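Local coordinates for polyketide synthase PksL (Bacillus subtilis, PDB 5E1V), which probably dehydrates beta-hydroxyacyl chains carried on acyl carrier protein during bacillaene assembly, through its double-hotdog dehydratase domain, at residues H152-E164 and H189-H202. Sequence-based numbering, arbitrary orientation.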
ATOM      1  N   HIS A 152       9.113  -9.888  -4.616  1.00 20.76           N
ATOM      2  CA  HIS A 152       8.125 -10.317  -3.660  1.00 21.07           C
ATOM      3  C   HIS A 152       8.198 -11.858  -3.578  1.00 20.97           C
ATOM      4  O   HIS A 152       8.377 -12.536  -4.595  1.00 22.21           O
ATOM      5  CB  HIS A 152       6.711  -9.948  -4.073  1.00 22.40           C
ATOM      6  CG  HIS A 152       6.499  -8.522  -4.430  1.00 19.08           C
ATOM      7  ND1 HIS A 152       6.965  -7.968  -5.594  1.00 19.60           N
ATOM      8  CD2 HIS A 152       5.787  -7.556  -3.804  1.00 17.61           C
ATOM      9  CE1 HIS A 152       6.548  -6.710  -5.671  1.00 18.91           C
ATOM     10  NE2 HIS A 152       5.847  -6.434  -4.586  1.00 18.58           N
ATOM     11  N   SER A 153       8.080 -12.395  -2.392  1.00 22.62           N
ATOM     12  CA  SER A 153       8.049 -13.834  -2.226  1.00 22.86           C
ATOM     13  C   SER A 153       6.997 -14.106  -1.214  1.00 24.41           C
ATOM     14  O   SER A 153       6.637 -13.219  -0.417  1.00 22.31           O
ATOM     15  CB  SER A 153       9.425 -14.316  -1.737  1.00 22.62           C
ATOM     16  OG  SER A 153       9.757 -13.651  -0.528  1.00 23.20           O
ATOM     17  N   GLU A 154       6.452 -15.309  -1.304  1.00 21.72           N
ATOM     18  CA  GLU A 154       5.603 -15.903  -0.322  1.00 24.97           C
ATOM     19  C   GLU A 154       4.440 -14.988   0.210  1.00 21.44           C
ATOM     20  O   GLU A 154       3.547 -14.611  -0.540  1.00 19.78           O
ATOM     21  CB  GLU A 154       6.518 -16.475   0.770  1.00 29.87           C
ATOM     22  CG  GLU A 154       6.384 -17.955   1.061  1.00 42.33           C
ATOM     23  CD  GLU A 154       5.903 -18.204   2.464  1.00 45.27           C
ATOM     24  OE1 GLU A 154       6.726 -18.619   3.307  1.00 45.52           O
ATOM     25  OE2 GLU A 154       4.709 -17.919   2.733  1.00 52.89           O
ATOM     26  N   TYR A 155       4.428 -14.727   1.501  1.00 18.83           N
ATOM     27  CA  TYR A 155       3.448 -13.839   2.175  1.00 17.96           C
ATOM     28  C   TYR A 155       3.106 -12.552   1.414  1.00 18.53           C
ATOM     29  O   TYR A 155       1.916 -12.111   1.413  1.00 16.75           O
ATOM     30  CB  TYR A 155       4.020 -13.445   3.520  1.00 17.41           C
ATOM     31  CG  TYR A 155       3.077 -13.158   4.626  1.00 17.97           C
ATOM     32  CD1 TYR A 155       2.774 -14.149   5.552  1.00 19.04           C
ATOM     33  CD2 TYR A 155       2.491 -11.881   4.797  1.00 15.60           C
ATOM     34  CE1 TYR A 155       1.997 -13.894   6.639  1.00 18.94           C
ATOM     35  CE2 TYR A 155       1.695 -11.621   5.887  1.00 15.30           C
ATOM     36  CZ  TYR A 155       1.439 -12.595   6.777  1.00 18.40           C
ATOM     37  OH  TYR A 155       0.618 -12.377   7.814  1.00 20.87           O
ATOM     38  N   MET A 156       4.096 -11.978   0.739  1.00 17.99           N
ATOM     39  CA  MET A 156       3.990 -10.669   0.015  1.00 20.23           C
ATOM     40  C   MET A 156       3.454 -10.760  -1.443  1.00 20.18           C
ATOM     41  O   MET A 156       3.278  -9.722  -2.125  1.00 18.02           O
ATOM     42  CB  MET A 156       5.356  -9.955   0.016  1.00 20.05           C
ATOM     43  CG  MET A 156       5.688  -9.189   1.293  1.00 20.84           C
ATOM     44  SD  MET A 156       5.300  -7.401   1.164  1.00 20.48           S
ATOM     45  CE  MET A 156       3.744  -7.251   0.368  1.00 25.18           C
ATOM     46  N   LYS A 157       3.265 -11.988  -1.963  1.00 19.99           N
ATOM     47  CA  LYS A 157       2.852 -12.153  -3.346  1.00 20.28           C
ATOM     48  C   LYS A 157       1.384 -12.382  -3.317  1.00 17.61           C
ATOM     49  O   LYS A 157       0.981 -13.340  -2.723  1.00 23.59           O
ATOM     50  CB  LYS A 157       3.509 -13.398  -4.030  1.00 21.29           C
ATOM     51  CG  LYS A 157       4.722 -13.095  -4.822  1.00 23.21           C
ATOM     52  CD  LYS A 157       5.323 -14.325  -5.492  1.00 23.62           C
ATOM     53  CE  LYS A 157       4.993 -14.354  -6.985  1.00 24.09           C
ATOM     54  NZ  LYS A 157       5.475 -15.689  -7.492  1.00 29.51           N
ATOM     55  N   ALA A 158       0.581 -11.510  -3.945  1.00 17.91           N
ATOM     56  CA  ALA A 158      -0.804 -11.691  -4.027  1.00 17.61           C
ATOM     57  C   ALA A 158      -0.994 -12.807  -5.134  1.00 22.43           C
ATOM     58  O   ALA A 158      -0.054 -13.077  -5.854  1.00 19.02           O
ATOM     59  CB  ALA A 158      -1.532 -10.381  -4.415  1.00 16.57           C
ATOM     60  N   LYS A 159      -2.180 -13.402  -5.141  1.00 25.85           N
ATOM     61  CA  LYS A 159      -2.701 -14.338  -6.118  1.00 29.55           C
ATOM     62  C   LYS A 159      -3.779 -13.685  -6.943  1.00 31.56           C
ATOM     63  O   LYS A 159      -4.533 -12.852  -6.422  1.00 26.35           O
ATOM     64  CB  LYS A 159      -3.335 -15.503  -5.383  1.00 30.22           C
ATOM     65  CG  LYS A 159      -2.319 -16.131  -4.473  1.00 34.09           C
ATOM     66  CD  LYS A 159      -1.416 -17.091  -5.224  1.00 38.66           C
ATOM     67  CE  LYS A 159      -1.828 -18.530  -4.981  1.00 44.38           C
ATOM     68  NZ  LYS A 159      -3.225 -18.852  -5.425  1.00 47.11           N
ATOM     69  N   GLY A 160      -3.833 -14.057  -8.229  1.00 28.86           N
ATOM     70  CA  GLY A 160      -4.837 -13.541  -9.163  1.00 29.38           C
ATOM     71  C   GLY A 160      -4.279 -13.151 -10.532  1.00 28.91           C
ATOM     72  O   GLY A 160      -3.221 -13.618 -10.939  1.00 31.27           O
ATOM     73  N   CYS A 161      -4.988 -12.242 -11.199  1.00 30.21           N
ATOM     74  CA  CYS A 161      -4.786 -11.964 -12.631  1.00 33.55           C
ATOM     75  C   CYS A 161      -5.310 -10.591 -12.945  1.00 30.37           C
ATOM     76  O   CYS A 161      -6.047 -10.010 -12.162  1.00 38.67           O
ATOM     77  CB  CYS A 161      -5.517 -12.989 -13.489  1.00 32.23           C
ATOM     78  SG  CYS A 161      -7.271 -12.922 -13.153  1.00 39.31           S
ATOM     79  N   ILE A 162      -4.859 -10.065 -14.071  1.00 35.26           N
ATOM     80  CA  ILE A 162      -5.175  -8.740 -14.499  1.00 30.79           C
ATOM     81  C   ILE A 162      -6.023  -8.807 -15.793  1.00 34.57           C
ATOM     82  O   ILE A 162      -5.530  -9.259 -16.841  1.00 36.05           O
ATOM     83  CB  ILE A 162      -3.901  -7.943 -14.779  1.00 30.55           C
ATOM     84  CG1 ILE A 162      -2.964  -7.875 -13.531  1.00 28.01           C
ATOM     85  CG2 ILE A 162      -4.277  -6.556 -15.305  1.00 34.32           C
ATOM     86  CD1 ILE A 162      -1.679  -7.119 -13.827  1.00 25.55           C
ATOM     87  N   TYR A 163      -7.241  -8.267 -15.703  1.00 35.95           N
ATOM     88  CA  TYR A 163      -8.175  -8.083 -16.843  1.00 39.47           C
ATOM     89  C   TYR A 163      -7.961  -6.742 -17.477  1.00 39.38           C
ATOM     90  O   TYR A 163      -8.324  -5.723 -16.879  1.00 41.54           O
ATOM     91  CB  TYR A 163      -9.613  -8.154 -16.370  1.00 36.07           C
ATOM     92  CG  TYR A 163      -9.920  -9.459 -15.706  1.00 37.07           C
ATOM     93  CD1 TYR A 163     -10.119 -10.612 -16.461  1.00 38.30           C
ATOM     94  CD2 TYR A 163      -9.998  -9.561 -14.317  1.00 39.50           C
ATOM     95  CE1 TYR A 163     -10.395 -11.829 -15.857  1.00 35.49           C
ATOM     96  CE2 TYR A 163     -10.292 -10.774 -13.693  1.00 35.48           C
ATOM     97  CZ  TYR A 163     -10.478 -11.907 -14.465  1.00 40.02           C
ATOM     98  OH  TYR A 163     -10.766 -13.126 -13.856  1.00 40.08           O
ATOM     99  N   GLU A 164      -7.362  -6.763 -18.673  1.00 43.62           N
ATOM    100  CA  GLU A 164      -6.983  -5.572 -19.432  1.00 45.72           C
ATOM    101  C   GLU A 164      -8.044  -5.158 -20.476  1.00 46.67           C
ATOM    102  O   GLU A 164      -8.638  -6.016 -21.158  1.00 51.42           O
ATOM    103  CB  GLU A 164      -5.680  -5.817 -20.196  1.00 47.84           C
ATOM    104  CG  GLU A 164      -4.492  -6.303 -19.385  1.00 50.76           C
ATOM    105  CD  GLU A 164      -3.317  -6.689 -20.265  1.00 57.11           C
ATOM    106  OE1 GLU A 164      -3.483  -7.620 -21.091  1.00 54.17           O
ATOM    107  OE2 GLU A 164      -2.235  -6.066 -20.126  1.00 58.43           O
ATOM    108  N   HIS A 189      -4.876  -5.041   4.087  1.00 11.76           N
ATOM    109  CA  HIS A 189      -3.770  -5.924   4.045  1.00 12.88           C
ATOM    110  C   HIS A 189      -2.686  -5.435   3.118  1.00 11.41           C
ATOM    111  O   HIS A 189      -2.908  -5.329   1.913  1.00  9.86           O
ATOM    112  CB  HIS A 189      -4.189  -7.342   3.597  1.00 13.08           C
ATOM    113  CG  HIS A 189      -3.254  -8.396   4.092  1.00 13.52           C
ATOM    114  ND1 HIS A 189      -2.048  -8.629   3.513  1.00 13.75           N
ATOM    115  CD2 HIS A 189      -3.408  -9.346   5.044  1.00 13.08           C
ATOM    116  CE1 HIS A 189      -1.443  -9.608   4.127  1.00 13.32           C
ATOM    117  NE2 HIS A 189      -2.239 -10.042   5.090  1.00 14.71           N
ATOM    118  N   PRO A 190      -1.451  -5.193   3.642  1.00 12.58           N
ATOM    119  CA  PRO A 190      -0.342  -4.815   2.699  1.00 10.78           C
ATOM    120  C   PRO A 190      -0.087  -5.624   1.449  1.00 12.30           C
ATOM    121  O   PRO A 190       0.197  -5.070   0.482  1.00 11.34           O
ATOM    122  CB  PRO A 190       0.853  -4.786   3.574  1.00 11.61           C
ATOM    123  CG  PRO A 190       0.257  -4.381   4.952  1.00 11.15           C
ATOM    124  CD  PRO A 190      -0.926  -5.239   5.025  1.00 11.69           C
ATOM    125  N   THR A 191      -0.307  -6.918   1.436  1.00 13.59           N
ATOM    126  CA  THR A 191      -0.239  -7.685   0.197  1.00 12.23           C
ATOM    127  C   THR A 191      -1.296  -7.360  -0.842  1.00 13.98           C
ATOM    128  O   THR A 191      -1.054  -7.269  -2.063  1.00 15.99           O
ATOM    129  CB  THR A 191      -0.309  -9.193   0.614  1.00 14.90           C
ATOM    130  OG1 THR A 191       0.852  -9.471   1.446  1.00 15.88           O
ATOM    131  CG2 THR A 191      -0.192 -10.027  -0.525  1.00 16.32           C
ATOM    132  N   LEU A 192      -2.505  -7.129  -0.375  1.00 14.51           N
ATOM    133  CA  LEU A 192      -3.561  -6.679  -1.273  1.00 15.78           C
ATOM    134  C   LEU A 192      -3.243  -5.297  -1.804  1.00 16.02           C
ATOM    135  O   LEU A 192      -3.400  -5.054  -2.977  1.00 15.98           O
ATOM    136  CB  LEU A 192      -4.853  -6.707  -0.523  1.00 17.27           C
ATOM    137  CG  LEU A 192      -5.462  -8.060  -0.093  1.00 15.88           C
ATOM    138  CD1 LEU A 192      -6.769  -7.836   0.554  1.00 15.99           C
ATOM    139  CD2 LEU A 192      -5.611  -8.960  -1.313  1.00 17.41           C
ATOM    140  N   ILE A 193      -2.810  -4.365  -0.934  1.00 17.13           N
ATOM    141  CA  ILE A 193      -2.581  -2.997  -1.380  1.00 15.56           C
ATOM    142  C   ILE A 193      -1.299  -2.990  -2.265  1.00 15.76           C
ATOM    143  O   ILE A 193      -1.324  -2.477  -3.366  1.00 16.30           O
ATOM    144  CB  ILE A 193      -2.416  -1.961  -0.249  1.00 15.77           C
ATOM    145  CG1 ILE A 193      -3.503  -2.079   0.858  1.00 16.00           C
ATOM    146  CG2 ILE A 193      -2.434  -0.562  -0.902  1.00 14.86           C
ATOM    147  CD1 ILE A 193      -4.915  -2.088   0.400  1.00 15.97           C
ATOM    148  N   ASP A 194      -0.210  -3.606  -1.815  1.00 15.48           N
ATOM    149  CA  ASP A 194       0.976  -3.641  -2.639  1.00 15.45           C
ATOM    150  C   ASP A 194       0.700  -4.301  -4.021  1.00 16.09           C
ATOM    151  O   ASP A 194       1.150  -3.827  -5.079  1.00 16.62           O
ATOM    152  CB  ASP A 194       2.185  -4.229  -1.886  1.00 16.13           C
ATOM    153  CG  ASP A 194       3.428  -4.179  -2.691  1.00 16.55           C
ATOM    154  OD1 ASP A 194       4.035  -3.060  -2.827  1.00 16.56           O
ATOM    155  OD2 ASP A 194       3.746  -5.254  -3.264  1.00 18.14           O
ATOM    156  N   GLY A 195       0.000  -5.428  -3.989  1.00 16.95           N
ATOM    157  CA  GLY A 195      -0.368  -6.151  -5.229  1.00 17.05           C
ATOM    158  C   GLY A 195      -1.139  -5.256  -6.195  1.00 19.68           C
ATOM    159  O   GLY A 195      -0.999  -5.364  -7.420  1.00 21.55           O
ATOM    160  N   SER A 196      -1.960  -4.367  -5.645  1.00 17.98           N
ATOM    161  CA  SER A 196      -2.709  -3.424  -6.435  1.00 19.23           C
ATOM    162  C   SER A 196      -1.795  -2.384  -7.126  1.00 22.73           C
ATOM    163  O   SER A 196      -2.069  -2.041  -8.308  1.00 24.08           O
ATOM    164  CB  SER A 196      -3.773  -2.727  -5.597  1.00 17.40           C
ATOM    165  OG  SER A 196      -4.807  -3.618  -5.105  1.00 18.34           O
ATOM    166  N   GLY A 197      -0.746  -1.922  -6.386  1.00 18.62           N
ATOM    167  CA  GLY A 197       0.381  -1.105  -6.872  1.00 22.79           C
ATOM    168  C   GLY A 197       1.135  -1.810  -7.986  1.00 23.92           C
ATOM    169  O   GLY A 197       1.471  -1.200  -8.998  1.00 25.03           O
ATOM    170  N   VAL A 198       1.336  -3.110  -7.826  1.00 21.66           N
ATOM    171  CA  VAL A 198       2.026  -3.909  -8.880  1.00 24.77           C
ATOM    172  C   VAL A 198       1.130  -3.991 -10.165  1.00 22.98           C
ATOM    173  O   VAL A 198       1.633  -3.814 -11.295  1.00 24.37           O
ATOM    174  CB  VAL A 198       2.433  -5.276  -8.345  1.00 22.60           C
ATOM    175  CG1 VAL A 198       2.992  -6.180  -9.428  1.00 23.27           C
ATOM    176  CG2 VAL A 198       3.542  -5.078  -7.310  1.00 26.32           C
ATOM    177  N   GLY A 199      -0.173  -4.178  -9.977  1.00 23.35           N
ATOM    178  CA  GLY A 199      -1.128  -4.116 -11.089  1.00 26.10           C
ATOM    179  C   GLY A 199      -1.133  -2.780 -11.805  1.00 29.74           C
ATOM    180  O   GLY A 199      -0.996  -2.714 -13.041  1.00 32.53           O
ATOM    181  N   ALA A 200      -1.223  -1.696 -11.029  1.00 27.46           N
ATOM    182  CA  ALA A 200      -1.076  -0.328 -11.556  1.00 27.93           C
ATOM    183  C   ALA A 200       0.187  -0.086 -12.360  1.00 28.63           C
ATOM    184  O   ALA A 200       0.155   0.560 -13.400  1.00 29.20           O
ATOM    185  CB  ALA A 200      -1.102   0.665 -10.436  1.00 25.70           C
ATOM    186  N   ASN A 201       1.297  -0.582 -11.862  1.00 27.61           N
ATOM    187  CA  ASN A 201       2.550  -0.421 -12.534  1.00 29.93           C
ATOM    188  C   ASN A 201       2.526  -1.241 -13.850  1.00 32.61           C
ATOM    189  O   ASN A 201       3.116  -0.814 -14.846  1.00 33.50           O
ATOM    190  CB  ASN A 201       3.721  -0.769 -11.626  1.00 30.75           C
ATOM    191  CG  ASN A 201       5.052  -0.283 -12.166  1.00 37.48           C
ATOM    192  OD1 ASN A 201       5.664   0.679 -11.638  1.00 37.51           O
ATOM    193  ND2 ASN A 201       5.519  -0.932 -13.242  1.00 38.56           N
ATOM    194  N   HIS A 202       1.808  -2.352 -13.873  1.00 29.99           N
ATOM    195  CA  HIS A 202       1.679  -3.114 -15.132  1.00 35.31           C
ATOM    196  C   HIS A 202       0.859  -2.363 -16.204  1.00 37.67           C
ATOM    197  O   HIS A 202       1.113  -2.525 -17.406  1.00 42.14           O
ATOM    198  CB  HIS A 202       1.080  -4.495 -14.904  1.00 35.77           C
ATOM    199  CG  HIS A 202       0.644  -5.170 -16.164  1.00 38.54           C
ATOM    200  ND1 HIS A 202       1.515  -5.880 -16.967  1.00 41.41           N
ATOM    201  CD2 HIS A 202      -0.561  -5.218 -16.777  1.00 41.39           C
ATOM    202  CE1 HIS A 202       0.858  -6.347 -18.014  1.00 41.02           C
ATOM    203  NE2 HIS A 202      -0.405  -5.965 -17.921  1.00 43.20           N
TER
HETATM  204  O   HOH W   1       6.404  -3.226  -3.897  1.00 16.47           O
HETATM  205  O   HOH W   2      -2.077 -12.196   6.745  1.00 18.99           O
HETATM  206  O   HOH W   3       2.472  -7.596  -3.710  1.00 17.71           O
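The long helix that the strands of a hotdog fold wrap around, helix 190-202, meets strand 159-164 and the loop before it in this double-hotdog dehydratase domain. Strand and helix axes run broadly parallel, 33° apart and 10.0 Å from each other at closest approach. At the start of the helix Thr191 OG1 donates to Tyr155 O (2.8 Å), while its methyl CG2 packs against Ala158 and CE of the bent Met156 chain lies near the hydroxyl. His189 caps this end, its ring ND1 accepting from Thr191 N nearly in the ring plane; Tyr155 CE2 approaches the edge of the same ring at CE1, and a water links Tyr155 OH with His189 NE2. One turn on, Ala158 CB sits 4.5 Å from Gly195 CA; a side-chain carbon on Gly195 would lie about 3.1 Å from Ala158 CB and would also clash with Thr191 O. CG of Asp194 stands anti to the backbone N (chi1 -176°), which brings the carboxylate to the edge of the His152 ring; there His152 NE2 makes a short but bent, weak bond to Asp194 OD2 (2.7 Å). A second water bridges that OD2 and Met156 O, donating to both. In dehydratases of this family the catalytic pair is a histidine and an aspartate on opposite hotdogs, and Asp194 in its HPTLIDG sequence is consistent with the latter. Farther along, Ile162 CD1 lies obliquely against the His202 ring, 3.7 Å from His202 CD2, and His202 NE2 donates to Glu164 OE2 (2.9 Å) from above the carboxylate plane. Were His202 replaced by an alanine, Glu164 OE2 would probably be left without this donor and Ile162 CD1 would lose the ring it packs against. Strand 159-164 lies between strands 134-137 and 168-174, His202 also touches Val136, and Ser196 and Ala200 carry the helix against strand 248-256.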